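Local coordinates for protein BtGH115A (Bacteroides thetaiotaomicron, PDB 5BY3) that acts as a family GH115 4-O-methyl-alpha-glucuronidase, a glycoside hydrolase with specificity for decorated arabinogalactans, at residues V160-I165 with G236-A241; P176-T181 with G189-R194; R198-L203 with R229-K234; P213-C218 with H243-A248; L220-F223 with G227-E230. All blocks are in the same frame, centred on the assembly; numbering follows the deposited sequence.

Contact 1: V160-I165 with G236-A241; sequences VEYRGI and GIFMGA
Just before Tyr-162, the residue that meets Phe-238 in this contact, the carbonyl oxygen of Glu-161 is gripped by two side-chain amides, Gln-94 NE2 and Asn-209 ND2. The turn leading into the strand is tied a second time by Arg-163, whose NH1 bonds to Val-160 O at 3.0 Å. That bond is bent (131° at the hydrogen) and its acceptor lies far out of the guanidinium plane; Gln-94 OE1 is a further partner of the same nitrogen. With the turn held in this way, Tyr-162 projects toward Phe-238, and the two form an edge-to-face (T-shaped) pair. The ring centroids are 5.1 Å apart and the planes stand at 83°. The tyrosine supplies the edge: its CE1 hangs 3.7 Å above the centre of the Phe-238 ring plane, nearly equidistant from all six carbons, while Tyr-162 OH reaches Phe-238 CE2 at 3.9 Å. Both residues carry CG anti to the carbonyl carbon, which projects the two rings into the gap between their strands, and the side chains cross at about a right angle. The backbones themselves stay apart, Tyr-162 CA and Phe-238 CA being separated by 8.6 Å, because strand 210-212 runs between them; both rings rest on its Thr-210. Strands 162-166, 210-212 and 238-239 are consecutive members of the eight-stranded parallel barrel, and the pair sits where the outer two begin. Backbone bonds from Tyr-162 to Lys-428 and Trp-430 join it to strand 429-433, whereas Ile-165 and Ile-237 pack on helix 193-205.

Contact 2: P176-T181 with G189-R194; sequences PWSNKT and GEIGPR
Ser-178 and Ile-191 approach to 5.4 Å between their CA atoms, and Asn-179 and Glu-190 to 5.5 Å between theirs, so the extended chain at 190-191 passes helix 174-182 in the reverse residue order. The helix widens into a pi-type turn at 177-181, and Gly-192 then takes the N-cap position of helix 193-205. Ser-178 points its side chain at the passing chain. With OG anti to the backbone N (chi1 -177°), the hydroxyl lies 3.4 Å from Ile-191 CA and 3.5 Å from Ile-191 CG2. Its polar partner is Thr-195 OG1, in the first turn of the next helix, so one small side chain both packs on Ile-191 and bonds to helix 193-205. Asn-179 lies beside the backbone of Glu-190: its CB is 3.5 Å from Glu-190 O, and its amide end faces the backbone N and O of Glu-190. The carboxylate of Glu-190 leads away to Ser-185 OG. Ile-191 packs further on Leu-174 and Met-175, its side chain about 12 Å from the bound nickel ion. In the first turn of the following helix, Arg-194 N bonds to Glu-183 OE2. All this belongs to the excursion between the first strand of the barrel, 162-166, and helix 193-205: a short extra helix packed on the extended residues that lead to the next N-cap, at the strand-exit end where (beta/alpha)8 enzymes carry their active-site loops.

Contact 3: R198-L203 with R229-K234; sequences RIFELL and REAAKK
Phe-200 reaches across from helix 193-205 to the backbone of Ala-231 and Ala-232 in helix 228-235, joining two successive outer helices of a (beta/alpha)8 barrel. The contact is one-sided: a single ring end against the smallest side chains of the partner helix, with the CA atoms of Phe-200 and Ala-232 at 7.6 Å. CG of Phe-200 lies anti to its carbonyl carbon (chi1 -50°), which extends the ring toward the neighbouring helix. There CE2 does most of the touching, lying 3.6 Å from Ala-232 N and 4.0 Å from Ala-232 CB. The ring meets this peptide obliquely. The methyl of Ala-231, directed toward Phe-200, comes to 4.1 Å between its CB and Phe-200 CE2. Outside the two helices the phenylalanine ring meets Tyr-211 of strand 210-212 with planes at about 75°, and it also touches Ile-237. The charged residues lie away from this interface. Arg-229 and Glu-230 pair by charge alone, since the carboxylate oxygen is well out of the guanidinium plane. Arg-198 also bonds to Tyr-182 OH, makes a cation-pi contact with Trp-134, and shares Glu-201 with Arg-49; Arg-198 NH1 meets the syn lone pair of Glu-201 OE1 at 3.3 Å, the oxygen 18° out of the guanidinium plane.

Contact 4: P213-C218 with H243-A248; sequences PAMHEC and HCEPMA
Met-215, modelled as selenomethionine, crosses the carboxylate of Glu-245 at a slant and ends on the sulfur of Cys-244. Both carboxylate oxygens meet methylenes of Met-215: Glu-245 OE2 is nearest Met-215 CB, at 3.3 Å, and Glu-245 OE1 is nearest Met-215 CG, at 3.4 Å. The methyl carbon Met-215 CE then touches Cys-244 SG at 3.6 Å. Met-215 can do both because it is folded: CG sits between the backbone N and the carbonyl carbon (chi1 55°), and the chain bends again at chi2 and chi3. Glu-245, by contrast, is extended beyond CG. In the next shell, Ser-242 N donates to Glu-245 OE1, and the selenium of Met-215 lies in plane at the edge of the His-216 ring. That imidazole is itself held by Asp-171 OD1 at ND1, while Glu-170 OE2 accepts the backbone N of His-216 and, weakly, that of Met-215. The two loops follow strands 210-212 and 238-239, so the contact joins consecutive loops at the barrel end where active sites of this fold are found. Chemically the join is apolar on the Met-215 side: its CH groups pack against a buried carboxylate, and the bond from Ser-242 N should help fix the rotation of that group.

Contact 5: L220-F223 with G227-E230; sequences LPFF and GNRE
The ring of Phe-222 has Asn-228 CB over one face, 3.6 Å from its centroid and 21° off the normal, a CH-pi contact displaced toward the CE1 rim. In its plane, at the edge, lies Phe-223 CD2. On the neighbouring ring, Phe-222 CD2 stands 3.6 Å above the centre of one face of Phe-223, so that the two phenylalanines, adjacent in sequence, meet edge against face. At the edge of Phe-223, near its plane, comes Arg-229 CG, 3.8 Å from Phe-223 CE1. The aliphatic part of Arg-229 makes this touch, and its side chain crosses that of Phe-223 at about a right angle. The Phe-222 ring extends far enough to reach the peptide after Asn-228, where Phe-222 CZ lies 3.3 Å from Asn-228 O; its CG anti to the backbone N (chi1 -178°) sends it that way. In the (beta/alpha)8 barrel, 220-223 lies in the loop after strand 210-212, with Phe-222 and Phe-223 in a 3-10 segment, and 228-230 starts helix 228-235. Gly-227 holds the N-cap position with positive phi (111°), and Pro-221 O bonds to Thr-225 OG1, closing the turn between the segments. Both rings also pack on Met-239 of the next strand. Phe-223 continues to Arg-279 and Val-283 of helix 265-283, while Asn-228 touches Pro-193 and Asn-196 of helix 193-205.

In the fold
All five contacts lie in the part of the (beta/alpha)8 barrel built on its first three strands; contacts 2, 3 and 5 are nested within the loop closed by contact 1. Contact 1 lies at the strand starts, partly exposed; contact 3, 11 Å away between centres, joins the helices outside, and Ile-237 N probably bonds to Ala-232 O between them at 3.2 Å. Met-239 connects contact 1 to contact 5, its CE 3.4 Å from Phe-222 CE2. Contact 5 meets contact 2 through a probable bond from Leu-220 N to Gly-189 O, and contact 4 through Pro-213. The nickel ion at Leu-404 and Asp-436 is about 12 Å from the Ile-191 side chain in contact 2.

Contact 1: V160-I165 with G236-A241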
# COMPACT_ATOMS: atom_id res chain seq x y z
N VAL A 160 4.21 -11.24 9.37
CA VAL A 160 3.21 -11.73 8.40
C VAL A 160 3.85 -12.78 7.50
O VAL A 160 5.01 -12.61 7.04
CB VAL A 160 2.54 -10.55 7.65
CG1 VAL A 160 1.57 -11.02 6.55
CG2 VAL A 160 1.81 -9.64 8.65
N GLU A 161 3.12 -13.88 7.29
CA GLU A 161 3.69 -15.08 6.62
C GLU A 161 3.88 -14.92 5.09
O GLU A 161 4.92 -15.31 4.54
CB GLU A 161 2.92 -16.38 6.96
CG GLU A 161 3.83 -17.61 6.84
CD GLU A 161 3.16 -18.98 6.90
OE1 GLU A 161 1.93 -19.07 7.11
OE2 GLU A 161 3.88 -19.99 6.74
N TYR A 162 2.88 -14.33 4.44
CA TYR A 162 2.99 -14.00 3.03
C TYR A 162 2.80 -12.50 2.80
O TYR A 162 1.79 -11.90 3.23
CB TYR A 162 1.99 -14.80 2.20
CG TYR A 162 2.34 -16.25 2.16
CD1 TYR A 162 3.25 -16.74 1.22
CD2 TYR A 162 1.81 -17.14 3.11
CE1 TYR A 162 3.59 -18.09 1.18
CE2 TYR A 162 2.15 -18.49 3.08
CZ TYR A 162 3.03 -18.94 2.11
OH TYR A 162 3.37 -20.26 2.07
N ARG A 163 3.78 -11.87 2.13
CA ARG A 163 3.68 -10.44 1.92
C ARG A 163 4.17 -10.09 0.55
O ARG A 163 5.17 -10.61 0.05
CB ARG A 163 4.36 -9.65 3.04
CG ARG A 163 5.72 -10.18 3.37
CD ARG A 163 6.11 -10.36 4.84
NE ARG A 163 7.47 -10.89 4.64
CZ ARG A 163 7.79 -12.18 4.55
NH1 ARG A 163 6.88 -13.14 4.80
NH2 ARG A 163 9.05 -12.52 4.28
N GLY A 164 3.44 -9.23 -0.09
CA GLY A 164 3.76 -9.06 -1.48
C GLY A 164 3.03 -7.90 -2.06
O GLY A 164 2.29 -7.20 -1.36
N ILE A 165 3.26 -7.74 -3.36
CA ILE A 165 2.67 -6.67 -4.12
C ILE A 165 1.93 -7.21 -5.31
O ILE A 165 2.19 -8.30 -5.80
CB ILE A 165 3.77 -5.66 -4.59
CG1 ILE A 165 4.63 -6.26 -5.74
CG2 ILE A 165 4.59 -5.14 -3.38
CD1 ILE A 165 5.58 -5.28 -6.40
N GLY A 236 12.57 -17.18 -5.98
CA GLY A 236 11.87 -17.83 -4.84
C GLY A 236 10.63 -17.08 -4.40
O GLY A 236 10.37 -16.96 -3.19
N ILE A 237 9.87 -16.59 -5.37
CA ILE A 237 8.71 -15.74 -5.15
C ILE A 237 7.47 -16.58 -5.37
O ILE A 237 7.32 -17.25 -6.39
CB ILE A 237 8.68 -14.57 -6.20
CG1 ILE A 237 9.91 -13.62 -6.08
CG2 ILE A 237 7.33 -13.84 -6.23
CD1 ILE A 237 10.09 -12.88 -4.76
N PHE A 238 6.53 -16.51 -4.43
CA PHE A 238 5.27 -17.18 -4.62
C PHE A 238 4.52 -16.38 -5.65
O PHE A 238 4.30 -15.19 -5.47
CB PHE A 238 4.55 -17.30 -3.28
CG PHE A 238 5.21 -18.27 -2.36
CD1 PHE A 238 6.38 -17.93 -1.67
CD2 PHE A 238 4.69 -19.57 -2.20
CE1 PHE A 238 7.02 -18.86 -0.82
CE2 PHE A 238 5.32 -20.50 -1.35
CZ PHE A 238 6.50 -20.14 -0.66
N MSE A 239 4.21 -17.04 -6.76
CA MSE A 239 3.26 -16.48 -7.72
C MSE A 239 1.88 -16.73 -7.15
O MSE A 239 1.53 -17.88 -6.80
CB MSE A 239 3.43 -17.14 -9.09
CG MSE A 239 4.84 -16.98 -9.66
SE MSE A 239 5.28 -15.04 -9.69
CE MSE A 239 3.84 -14.33 -10.83
N GLY A 240 1.15 -15.64 -6.96
CA GLY A 240 -0.25 -15.61 -6.56
C GLY A 240 -0.94 -14.83 -7.65
O GLY A 240 -0.28 -14.48 -8.63
N ALA A 241 -2.23 -14.53 -7.51
CA ALA A 241 -2.97 -13.71 -8.49
C ALA A 241 -4.26 -13.25 -7.84
O ALA A 241 -4.55 -13.69 -6.74
CB ALA A 241 -3.28 -14.48 -9.79

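Contact 2: P176-T181 with G189-R194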
# COMPACT_ATOMS: atom_id res chain seq x y z
N PRO A 176 4.47 0.20 -20.40
CA PRO A 176 5.29 0.82 -21.48
C PRO A 176 6.75 1.00 -21.11
O PRO A 176 7.61 0.83 -21.96
CB PRO A 176 4.63 2.18 -21.74
CG PRO A 176 3.74 2.44 -20.57
CD PRO A 176 3.42 1.12 -19.92
N TRP A 177 7.03 1.29 -19.85
CA TRP A 177 8.42 1.40 -19.42
C TRP A 177 9.18 0.08 -19.64
O TRP A 177 10.30 0.09 -20.15
CB TRP A 177 8.48 1.84 -17.96
CG TRP A 177 9.83 1.73 -17.41
CD1 TRP A 177 10.89 2.59 -17.63
CD2 TRP A 177 10.32 0.68 -16.56
NE1 TRP A 177 11.99 2.12 -16.96
CE2 TRP A 177 11.68 0.95 -16.31
CE3 TRP A 177 9.74 -0.47 -16.00
CZ2 TRP A 177 12.48 0.13 -15.51
CZ3 TRP A 177 10.56 -1.31 -15.19
CH2 TRP A 177 11.91 -1.00 -14.96
N SER A 178 8.58 -1.04 -19.26
CA SER A 178 9.21 -2.34 -19.46
C SER A 178 9.38 -2.71 -20.96
O SER A 178 10.51 -2.99 -21.40
CB SER A 178 8.43 -3.43 -18.73
OG SER A 178 9.11 -4.65 -18.88
N ASN A 179 8.26 -2.67 -21.68
CA ASN A 179 8.09 -2.98 -23.11
C ASN A 179 8.84 -2.10 -24.12
O ASN A 179 9.02 -2.50 -25.26
CB ASN A 179 6.58 -2.89 -23.41
CG ASN A 179 6.19 -3.51 -24.73
OD1 ASN A 179 6.32 -4.71 -24.93
ND2 ASN A 179 5.67 -2.70 -25.62
N LYS A 180 9.24 -0.90 -23.73
CA LYS A 180 9.97 0.01 -24.64
C LYS A 180 11.29 0.56 -24.07
O LYS A 180 12.26 0.68 -24.80
CB LYS A 180 9.09 1.16 -25.17
CG LYS A 180 7.62 0.81 -25.36
CD LYS A 180 7.15 0.63 -26.78
CE LYS A 180 5.77 1.29 -26.85
NZ LYS A 180 4.97 1.04 -28.07
N THR A 181 11.34 0.86 -22.77
CA THR A 181 12.53 1.45 -22.20
C THR A 181 13.53 0.48 -21.57
O THR A 181 14.71 0.52 -21.91
CB THR A 181 12.19 2.54 -21.21
OG1 THR A 181 11.21 3.40 -21.78
CG2 THR A 181 13.45 3.31 -20.88
N GLY A 189 2.46 -6.50 -25.51
CA GLY A 189 2.49 -5.92 -24.15
C GLY A 189 3.39 -6.70 -23.23
O GLY A 189 2.96 -7.15 -22.15
N GLU A 190 4.64 -6.88 -23.64
CA GLU A 190 5.50 -7.78 -22.92
C GLU A 190 6.37 -7.10 -21.85
O GLU A 190 7.09 -6.14 -22.13
CB GLU A 190 6.33 -8.62 -23.89
CG GLU A 190 6.87 -9.89 -23.24
CD GLU A 190 7.66 -10.76 -24.19
OE1 GLU A 190 8.55 -10.23 -24.89
OE2 GLU A 190 7.40 -11.99 -24.22
N ILE A 191 6.24 -7.61 -20.62
CA ILE A 191 6.99 -7.22 -19.43
C ILE A 191 7.68 -8.52 -19.12
O ILE A 191 7.07 -9.44 -18.56
CB ILE A 191 6.04 -6.83 -18.25
CG1 ILE A 191 5.03 -5.77 -18.71
CG2 ILE A 191 6.81 -6.50 -16.95
CD1 ILE A 191 4.06 -5.32 -17.60
N GLY A 192 8.93 -8.61 -19.54
CA GLY A 192 9.55 -9.89 -19.73
C GLY A 192 10.35 -10.37 -18.55
O GLY A 192 10.21 -9.84 -17.45
N PRO A 193 11.20 -11.39 -18.77
CA PRO A 193 11.98 -11.94 -17.67
C PRO A 193 12.89 -10.91 -16.99
O PRO A 193 12.95 -10.89 -15.75
CB PRO A 193 12.80 -13.09 -18.32
CG PRO A 193 12.74 -12.85 -19.82
CD PRO A 193 11.42 -12.13 -20.04
N ARG A 194 13.59 -10.10 -17.77
CA ARG A 194 14.56 -9.13 -17.21
C ARG A 194 13.87 -8.10 -16.30
O ARG A 194 14.32 -7.85 -15.18
CB ARG A 194 15.44 -8.50 -18.33
CG ARG A 194 16.92 -8.89 -18.31
CD ARG A 194 17.23 -10.23 -18.95
NE ARG A 194 16.93 -11.36 -18.06
CZ ARG A 194 16.62 -12.60 -18.46
NH1 ARG A 194 16.55 -12.91 -19.76
NH2 ARG A 194 16.35 -13.55 -17.55

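Contact 3: R198-L203 with R229-K234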
# COMPACT_ATOMS: atom_id res chain seq x y z
N ARG A 198 14.24 -7.73 -11.93
CA ARG A 198 14.32 -6.45 -11.25
C ARG A 198 13.27 -6.25 -10.14
O ARG A 198 13.63 -5.81 -9.05
CB ARG A 198 14.25 -5.28 -12.24
CG ARG A 198 15.57 -4.99 -12.94
CD ARG A 198 16.74 -4.67 -12.02
NE ARG A 198 17.92 -4.38 -12.84
CZ ARG A 198 19.16 -4.12 -12.42
NH1 ARG A 198 19.52 -4.10 -11.13
NH2 ARG A 198 20.07 -3.87 -13.36
N ILE A 199 12.00 -6.59 -10.43
CA ILE A 199 10.94 -6.57 -9.43
C ILE A 199 11.24 -7.53 -8.27
O ILE A 199 11.10 -7.15 -7.09
CB ILE A 199 9.57 -6.86 -10.05
CG1 ILE A 199 9.30 -5.84 -11.17
CG2 ILE A 199 8.49 -6.80 -8.97
CD1 ILE A 199 8.03 -6.09 -11.99
N PHE A 200 11.70 -8.73 -8.60
CA PHE A 200 12.01 -9.70 -7.57
C PHE A 200 13.19 -9.32 -6.68
O PHE A 200 13.14 -9.58 -5.45
CB PHE A 200 12.15 -11.12 -8.12
CG PHE A 200 11.01 -11.58 -9.00
CD1 PHE A 200 9.71 -11.16 -8.81
CD2 PHE A 200 11.26 -12.50 -10.03
CE1 PHE A 200 8.69 -11.62 -9.63
CE2 PHE A 200 10.24 -12.95 -10.87
CZ PHE A 200 8.96 -12.52 -10.66
N GLU A 201 14.21 -8.65 -7.25
CA GLU A 201 15.25 -8.02 -6.40
C GLU A 201 14.63 -7.06 -5.37
O GLU A 201 15.04 -7.01 -4.21
CB GLU A 201 16.19 -7.12 -7.21
CG GLU A 201 17.25 -7.80 -8.02
CD GLU A 201 18.06 -6.81 -8.84
OE1 GLU A 201 18.02 -5.57 -8.62
OE2 GLU A 201 18.76 -7.29 -9.73
N LEU A 202 13.69 -6.26 -5.85
CA LEU A 202 13.08 -5.27 -4.99
C LEU A 202 12.35 -5.98 -3.88
O LEU A 202 12.46 -5.56 -2.72
CB LEU A 202 12.17 -4.34 -5.79
CG LEU A 202 11.34 -3.28 -5.08
CD1 LEU A 202 12.17 -2.34 -4.23
CD2 LEU A 202 10.56 -2.51 -6.13
N LEU A 203 11.65 -7.08 -4.21
CA LEU A 203 10.85 -7.80 -3.20
C LEU A 203 11.74 -8.49 -2.20
O LEU A 203 11.49 -8.42 -1.01
CB LEU A 203 9.90 -8.81 -3.84
CG LEU A 203 8.81 -8.23 -4.74
CD1 LEU A 203 8.04 -9.37 -5.39
CD2 LEU A 203 7.87 -7.27 -4.02
N ARG A 229 8.16 -17.49 -15.52
CA ARG A 229 7.94 -18.57 -14.57
C ARG A 229 9.27 -19.05 -13.95
O ARG A 229 9.40 -19.15 -12.70
CB ARG A 229 7.18 -19.68 -15.30
CG ARG A 229 6.75 -20.86 -14.45
CD ARG A 229 6.17 -21.98 -15.30
NE ARG A 229 7.09 -22.41 -16.36
CZ ARG A 229 8.11 -23.24 -16.19
NH1 ARG A 229 8.37 -23.77 -15.00
NH2 ARG A 229 8.89 -23.56 -17.23
N GLU A 230 10.27 -19.28 -14.80
CA GLU A 230 11.63 -19.68 -14.38
C GLU A 230 12.37 -18.60 -13.56
O GLU A 230 13.10 -18.93 -12.60
CB GLU A 230 12.46 -20.15 -15.58
CG GLU A 230 11.85 -21.35 -16.34
CD GLU A 230 11.12 -20.98 -17.65
OE1 GLU A 230 10.26 -20.04 -17.70
OE2 GLU A 230 11.40 -21.66 -18.67
N ALA A 231 12.16 -17.32 -13.91
CA ALA A 231 12.69 -16.18 -13.14
C ALA A 231 12.15 -16.16 -11.70
O ALA A 231 12.87 -15.94 -10.73
CB ALA A 231 12.39 -14.86 -13.84
N ALA A 232 10.85 -16.42 -11.58
CA ALA A 232 10.20 -16.51 -10.29
C ALA A 232 10.75 -17.67 -9.44
O ALA A 232 10.85 -17.55 -8.21
CB ALA A 232 8.70 -16.65 -10.49
N LYS A 233 11.10 -18.77 -10.11
CA LYS A 233 11.73 -19.90 -9.43
C LYS A 233 13.14 -19.53 -8.95
O LYS A 233 13.54 -19.90 -7.85
CB LYS A 233 11.74 -21.14 -10.35
CG LYS A 233 11.94 -22.49 -9.66
CD LYS A 233 12.48 -23.50 -10.66
CE LYS A 233 12.20 -24.93 -10.23
NZ LYS A 233 10.87 -25.42 -10.70
N LYS A 234 13.88 -18.79 -9.77
CA LYS A 234 15.25 -18.35 -9.45
C LYS A 234 15.27 -17.46 -8.20
O LYS A 234 16.14 -17.63 -7.33
CB LYS A 234 15.87 -17.62 -10.66
CG LYS A 234 17.39 -17.55 -10.64
CD LYS A 234 17.93 -16.24 -11.23
CE LYS A 234 19.46 -16.20 -11.21
NZ LYS A 234 20.07 -16.33 -9.86

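Contact 4: P213-C218 with H243-A248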
# COMPACT_ATOMS: atom_id res chain seq x y z
N PRO A 213 1.37 -10.80 -10.55
CA PRO A 213 1.92 -10.15 -11.75
C PRO A 213 0.90 -9.24 -12.41
O PRO A 213 -0.27 -9.37 -12.11
CB PRO A 213 2.22 -11.33 -12.67
CG PRO A 213 1.19 -12.37 -12.28
CD PRO A 213 1.06 -12.23 -10.79
N ALA A 214 1.34 -8.32 -13.29
CA ALA A 214 0.43 -7.47 -14.14
C ALA A 214 -0.46 -8.37 -14.95
O ALA A 214 -0.02 -9.43 -15.39
CB ALA A 214 1.22 -6.59 -15.10
N MSE A 215 -1.69 -7.94 -15.20
CA MSE A 215 -2.68 -8.84 -15.78
C MSE A 215 -3.74 -8.09 -16.53
O MSE A 215 -4.75 -8.67 -16.93
CB MSE A 215 -3.31 -9.71 -14.66
CG MSE A 215 -3.92 -9.00 -13.45
SE MSE A 215 -5.54 -7.95 -13.87
CE MSE A 215 -6.96 -9.28 -13.51
N HIS A 216 -3.54 -6.80 -16.70
CA HIS A 216 -4.46 -6.01 -17.49
C HIS A 216 -4.46 -6.48 -18.94
O HIS A 216 -3.43 -6.95 -19.44
CB HIS A 216 -4.11 -4.53 -17.38
CG HIS A 216 -4.93 -3.80 -16.36
ND1 HIS A 216 -5.22 -2.45 -16.44
CD2 HIS A 216 -5.57 -4.25 -15.25
CE1 HIS A 216 -5.98 -2.10 -15.43
NE2 HIS A 216 -6.20 -3.17 -14.69
N GLU A 217 -5.61 -6.36 -19.59
CA GLU A 217 -5.80 -6.70 -21.02
C GLU A 217 -4.67 -6.19 -21.93
O GLU A 217 -4.20 -6.94 -22.78
CB GLU A 217 -7.21 -6.34 -21.55
CG GLU A 217 -7.85 -5.03 -21.04
CD GLU A 217 -8.39 -5.08 -19.59
OE1 GLU A 217 -8.02 -4.19 -18.78
OE2 GLU A 217 -9.19 -5.99 -19.26
N CYS A 218 -4.18 -4.98 -21.68
CA CYS A 218 -2.98 -4.43 -22.36
C CYS A 218 -1.62 -5.17 -22.17
O CYS A 218 -0.65 -4.85 -22.84
CB CYS A 218 -2.79 -2.95 -21.95
SG CYS A 218 -2.15 -2.71 -20.26
N HIS A 243 -8.40 -11.63 -7.11
CA HIS A 243 -9.76 -12.13 -6.78
C HIS A 243 -10.54 -12.68 -7.99
O HIS A 243 -11.55 -13.37 -7.81
CB HIS A 243 -10.55 -10.98 -6.14
CG HIS A 243 -10.22 -9.66 -6.76
ND1 HIS A 243 -10.75 -9.25 -7.96
CD2 HIS A 243 -9.32 -8.71 -6.40
CE1 HIS A 243 -10.22 -8.09 -8.30
NE2 HIS A 243 -9.36 -7.74 -7.37
N CYS A 244 -10.05 -12.39 -9.19
CA CYS A 244 -10.66 -12.87 -10.44
C CYS A 244 -9.68 -13.69 -11.31
O CYS A 244 -9.82 -13.77 -12.55
CB CYS A 244 -11.15 -11.67 -11.26
SG CYS A 244 -9.78 -10.59 -11.78
N GLU A 245 -8.66 -14.25 -10.67
CA GLU A 245 -7.65 -15.03 -11.39
C GLU A 245 -7.39 -16.36 -10.65
O GLU A 245 -6.26 -16.60 -10.13
CB GLU A 245 -6.37 -14.24 -11.55
CG GLU A 245 -6.39 -13.07 -12.49
CD GLU A 245 -5.07 -12.34 -12.42
OE1 GLU A 245 -4.89 -11.55 -11.45
OE2 GLU A 245 -4.19 -12.59 -13.28
N PRO A 246 -8.42 -17.23 -10.63
CA PRO A 246 -8.49 -18.47 -9.89
C PRO A 246 -7.35 -19.43 -10.08
O PRO A 246 -6.93 -20.03 -9.09
CB PRO A 246 -9.76 -19.13 -10.40
CG PRO A 246 -10.59 -18.01 -10.90
CD PRO A 246 -9.60 -17.07 -11.51
N MSE A 247 -6.85 -19.62 -11.32
CA MSE A 247 -6.07 -20.83 -10.83
C MSE A 247 -4.72 -20.66 -11.36
O MSE A 247 -4.36 -21.30 -12.36
CB MSE A 247 -6.54 -22.26 -11.23
CG MSE A 247 -7.77 -22.81 -10.52
SE MSE A 247 -7.26 -23.62 -8.79
CE MSE A 247 -6.36 -25.09 -9.68
N ALA A 248 -3.96 -19.78 -10.72
CA ALA A 248 -2.79 -19.17 -11.37
C ALA A 248 -3.13 -18.70 -12.80
O ALA A 248 -2.25 -18.55 -13.66
CB ALA A 248 -1.62 -20.16 -11.37

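Contact 5: L220-F223 with G227-E230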
# COMPACT_ATOMS: atom_id res chain seq x y z
N LEU A 220 0.83 -8.86 -21.68
CA LEU A 220 0.99 -10.30 -21.88
C LEU A 220 0.90 -11.06 -20.55
O LEU A 220 1.70 -10.81 -19.65
CB LEU A 220 2.34 -10.64 -22.55
CG LEU A 220 2.41 -12.06 -23.15
CD1 LEU A 220 1.53 -12.17 -24.40
CD2 LEU A 220 3.86 -12.48 -23.45
N PRO A 221 -0.08 -11.99 -20.43
CA PRO A 221 -0.13 -12.75 -19.18
C PRO A 221 1.20 -13.38 -18.79
O PRO A 221 1.94 -13.90 -19.65
CB PRO A 221 -1.19 -13.81 -19.45
CG PRO A 221 -2.14 -13.10 -20.38
CD PRO A 221 -1.27 -12.25 -21.27
N PHE A 222 1.49 -13.28 -17.50
CA PHE A 222 2.75 -13.69 -16.93
C PHE A 222 3.20 -15.06 -17.39
O PHE A 222 4.34 -15.22 -17.83
CB PHE A 222 2.64 -13.70 -15.41
CG PHE A 222 3.90 -14.08 -14.71
CD1 PHE A 222 4.90 -13.15 -14.52
CD2 PHE A 222 4.09 -15.38 -14.24
CE1 PHE A 222 6.07 -13.50 -13.85
CE2 PHE A 222 5.26 -15.73 -13.57
CZ PHE A 222 6.25 -14.79 -13.39
N PHE A 223 2.31 -16.04 -17.27
CA PHE A 223 2.66 -17.45 -17.47
C PHE A 223 2.67 -17.86 -18.93
O PHE A 223 3.01 -19.00 -19.28
CB PHE A 223 1.72 -18.32 -16.66
CG PHE A 223 2.06 -18.40 -15.20
CD1 PHE A 223 3.25 -19.00 -14.78
CD2 PHE A 223 1.15 -17.97 -14.24
CE1 PHE A 223 3.56 -19.13 -13.43
CE2 PHE A 223 1.44 -18.10 -12.89
CZ PHE A 223 2.64 -18.69 -12.48
N GLY A 227 10.26 -17.14 -19.91
CA GLY A 227 11.28 -16.77 -18.93
C GLY A 227 10.71 -16.50 -17.54
O GLY A 227 11.33 -16.84 -16.52
N ASN A 228 9.51 -15.94 -17.53
CA ASN A 228 8.91 -15.35 -16.33
C ASN A 228 8.75 -16.34 -15.20
O ASN A 228 9.20 -16.07 -14.07
CB ASN A 228 7.58 -14.68 -16.68
CG ASN A 228 7.74 -13.29 -17.28
OD1 ASN A 228 6.74 -12.57 -17.44
ND2 ASN A 228 8.98 -12.90 -17.61
N ARG A 229 8.16 -17.49 -15.52
CA ARG A 229 7.94 -18.57 -14.57
C ARG A 229 9.27 -19.05 -13.95
O ARG A 229 9.40 -19.15 -12.70
CB ARG A 229 7.18 -19.68 -15.30
CG ARG A 229 6.75 -20.86 -14.45
CD ARG A 229 6.17 -21.98 -15.30
NE ARG A 229 7.09 -22.41 -16.36
CZ ARG A 229 8.11 -23.24 -16.19
NH1 ARG A 229 8.37 -23.77 -15.00
NH2 ARG A 229 8.89 -23.56 -17.23
N GLU A 230 10.27 -19.28 -14.80
CA GLU A 230 11.63 -19.68 -14.38
C GLU A 230 12.37 -18.60 -13.56
O GLU A 230 13.10 -18.93 -12.60
CB GLU A 230 12.46 -20.15 -15.58
CG GLU A 230 11.85 -21.35 -16.34
CD GLU A 230 11.12 -20.98 -17.65
OE1 GLU A 230 10.26 -20.04 -17.70
OE2 GLU A 230 11.40 -21.66 -18.67